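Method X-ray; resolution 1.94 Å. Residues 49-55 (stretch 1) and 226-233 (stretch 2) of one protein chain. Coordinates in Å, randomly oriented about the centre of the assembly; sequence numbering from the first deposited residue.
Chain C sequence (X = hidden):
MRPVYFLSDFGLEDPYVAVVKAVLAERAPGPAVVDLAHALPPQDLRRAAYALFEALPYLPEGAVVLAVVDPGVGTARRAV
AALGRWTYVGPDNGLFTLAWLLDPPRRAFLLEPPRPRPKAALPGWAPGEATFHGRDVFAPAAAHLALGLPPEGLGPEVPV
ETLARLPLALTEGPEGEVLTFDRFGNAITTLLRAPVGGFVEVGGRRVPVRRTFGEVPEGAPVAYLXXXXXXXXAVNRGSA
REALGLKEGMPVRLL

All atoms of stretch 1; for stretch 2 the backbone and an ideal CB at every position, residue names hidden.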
# COMPACT_ATOMS: atom_id res chain seq x y z
N ALA C 49 -3.42 -18.01 -3.80
CA ALA C 49 -3.63 -19.26 -3.08
C ALA C 49 -2.42 -19.55 -2.20
O ALA C 49 -2.56 -19.99 -1.05
CB ALA C 49 -3.84 -20.42 -4.05
N TYR C 50 -1.23 -19.32 -2.74
CA TYR C 50 -0.01 -19.58 -1.98
C TYR C 50 0.12 -18.63 -0.79
O TYR C 50 0.49 -19.05 0.30
CB TYR C 50 1.23 -19.47 -2.88
CG TYR C 50 2.52 -19.76 -2.13
CD1 TYR C 50 2.72 -21.00 -1.53
CD2 TYR C 50 3.50 -18.78 -1.97
CE1 TYR C 50 3.87 -21.26 -0.79
CE2 TYR C 50 4.66 -19.03 -1.22
CZ TYR C 50 4.83 -20.28 -0.64
OH TYR C 50 5.96 -20.54 0.11
N ALA C 51 -0.18 -17.35 -1.00
CA ALA C 51 -0.09 -16.36 0.08
C ALA C 51 -0.95 -16.78 1.28
O ALA C 51 -0.53 -16.63 2.42
CB ALA C 51 -0.52 -14.98 -0.42
N LEU C 52 -2.15 -17.29 1.01
CA LEU C 52 -3.03 -17.74 2.08
C LEU C 52 -2.41 -18.95 2.79
O LEU C 52 -2.40 -19.03 4.01
CB LEU C 52 -4.41 -18.11 1.51
CG LEU C 52 -5.22 -16.93 0.96
CD1 LEU C 52 -6.47 -17.44 0.26
CD2 LEU C 52 -5.59 -15.98 2.09
N PHE C 53 -1.89 -19.88 2.00
CA PHE C 53 -1.25 -21.09 2.50
C PHE C 53 -0.11 -20.72 3.45
O PHE C 53 0.06 -21.31 4.52
CB PHE C 53 -0.69 -21.87 1.31
CG PHE C 53 0.06 -23.11 1.68
CD1 PHE C 53 -0.62 -24.28 2.02
CD2 PHE C 53 1.45 -23.14 1.63
CE1 PHE C 53 0.07 -25.45 2.31
CE2 PHE C 53 2.16 -24.31 1.92
CZ PHE C 53 1.47 -25.47 2.26
N GLU C 54 0.66 -19.72 3.04
CA GLU C 54 1.81 -19.23 3.79
C GLU C 54 1.48 -18.66 5.18
O GLU C 54 2.20 -18.92 6.14
CB GLU C 54 2.51 -18.17 2.93
CG GLU C 54 3.77 -17.57 3.50
CD GLU C 54 4.69 -17.05 2.40
OE1 GLU C 54 4.22 -16.31 1.52
OE2 GLU C 54 5.89 -17.40 2.42
N ALA C 55 0.39 -17.92 5.28
CA ALA C 55 0.02 -17.29 6.54
C ALA C 55 -0.99 -17.99 7.44
O ALA C 55 -0.97 -17.81 8.66
CB ALA C 55 -0.45 -15.86 6.27
N UNK C 226 11.73 -23.83 1.07
CA UNK C 226 11.27 -22.52 1.50
C UNK C 226 10.58 -22.46 2.85
O UNK C 226 10.31 -23.47 3.49
CB UNK C 226 10.31 -21.97 0.44
N UNK C 227 10.29 -21.23 3.27
CA UNK C 227 9.64 -20.97 4.55
C UNK C 227 8.28 -21.63 4.74
O UNK C 227 7.82 -21.79 5.87
CB UNK C 227 9.48 -19.46 4.73
N UNK C 228 7.63 -22.03 3.65
CA UNK C 228 6.32 -22.67 3.75
C UNK C 228 6.41 -24.18 3.56
O UNK C 228 5.40 -24.86 3.49
CB UNK C 228 5.36 -22.07 2.72
N UNK C 229 7.64 -24.68 3.48
CA UNK C 229 7.84 -26.11 3.31
C UNK C 229 7.85 -26.60 1.87
O UNK C 229 7.84 -27.80 1.62
CB UNK C 229 6.75 -26.86 4.08
N UNK C 230 7.86 -25.67 0.92
CA UNK C 230 7.89 -26.04 -0.50
C UNK C 230 9.24 -25.70 -1.11
O UNK C 230 9.87 -24.71 -0.73
CB UNK C 230 6.77 -25.33 -1.27
N UNK C 231 9.69 -26.52 -2.05
CA UNK C 231 10.98 -26.28 -2.70
C UNK C 231 10.88 -25.00 -3.51
O UNK C 231 9.88 -24.75 -4.19
CB UNK C 231 11.39 -27.46 -3.59
N UNK C 232 11.92 -24.18 -3.43
CA UNK C 232 11.96 -22.92 -4.16
C UNK C 232 13.23 -22.82 -4.99
O UNK C 232 14.22 -23.48 -4.70
CB UNK C 232 11.86 -21.74 -3.20
N UNK C 233 13.18 -22.00 -6.04
CA UNK C 233 14.32 -21.77 -6.92
C UNK C 233 14.55 -20.26 -7.00
O UNK C 233 13.68 -19.51 -7.45
CB UNK C 233 14.09 -22.37 -8.31

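Stretch 1 is helical and presents Tyr-50, Phe-53 and Glu-54 to the other segment, whose first four positions form a type I turn.

At position 226 the CA-to-CB bond points toward the helix. The phi/psi of -77/174 allows most residues, glycine included; with Tyr-50 OH 4.6 Å from the ideal CB, a small side chain could be accommodated on this side. The deposited residue is Gly-226; Gly-226 O accepts a hydrogen bond from the N of position 229 at 2.9 Å, and Gly-226 N donates one to the O of position 230 at 2.7 Å.

Position 227 points sideways, its ideal CB 4.7 Å from Glu-54 OE2. A polar or basic side chain would suit a neighbouring carboxylate, and turn-forming residues such as serine or proline fit the backbone angles. It is Ser-227, in the p rotamer, with OG 3.5 Å from Glu-54 OE2, a polar approach rather than a hydrogen bond.

Position 228 aims toward the helix, and here space is scarcest. The ideal CB is already 3.1 Å from Tyr-50 OH and 4.0 Å from Phe-53 CE2, so a small residue such as glycine or alanine suits best. Ala-228 CB lies 3.8 Å from Tyr-50 CZ, set obliquely to that ring. Ala-228 O lies 3.6 Å from Phe-53 CE2.

Position 229 has a phi of +88°, and an ideal CB would jam against the preceding carbonyl O. That alone calls for glycine, and Gly-229 closes the turn without touching stretch 1.

Position 230 points toward the helix with its ideal CB 5.0 Å from Tyr-50 CE1, leaving room for a medium or large apolar side chain to reach the two rings; leucine, isoleucine or methionine could serve. Leu-230, chi1 m and chi2 t, brings CD1 to 3.7 Å from Tyr-50 CE1 and 4.2 Å from Phe-53 CE2, so one methyl packs against both aromatics.

Position 231 begins the strand, out of reach of the helix. Its extended backbone tolerates many residues, and Leu-231 makes no contact here.

Position 232 again points toward the helix, but its CB is too distant to touch it. A long polar side chain could approach the Tyr-50 hydroxyl. Glu-232 extends until OE2 is 3.9 Å from Tyr-50 OH. A water bridges this gap, its O 2.9 Å from Glu-232 OE2, to which it donates, and 3.0 Å from Tyr-50 OH; it also accepts from Ala-228 N at 2.7 Å.

Position 233, out of reach, has strand angles that favour beta-branched residues; it is Val-233.

Stretch 2 226-233: GSAGLLEV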
# COMPACT_ATOMS: atom_id res chain seq x y z
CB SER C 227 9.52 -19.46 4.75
OG SER C 227 8.87 -18.85 3.64
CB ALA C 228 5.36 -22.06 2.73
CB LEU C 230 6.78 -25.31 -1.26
CG LEU C 230 5.35 -25.61 -0.82
CD1 LEU C 230 4.37 -24.78 -1.65
CD2 LEU C 230 5.07 -27.10 -0.99
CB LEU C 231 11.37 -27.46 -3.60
CG LEU C 231 12.73 -27.36 -4.31
CD1 LEU C 231 13.23 -28.75 -4.68
CD2 LEU C 231 12.62 -26.50 -5.55
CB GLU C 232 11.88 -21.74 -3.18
CG GLU C 232 10.51 -21.53 -2.56
CD GLU C 232 10.48 -20.43 -1.51
OE1 GLU C 232 11.18 -19.40 -1.70
OE2 GLU C 232 9.76 -20.57 -0.51
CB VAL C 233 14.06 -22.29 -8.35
CG1 VAL C 233 15.19 -21.86 -9.29
CG2 VAL C 233 13.95 -23.81 -8.33
O HOH W 1 8.10 -22.42 0.97
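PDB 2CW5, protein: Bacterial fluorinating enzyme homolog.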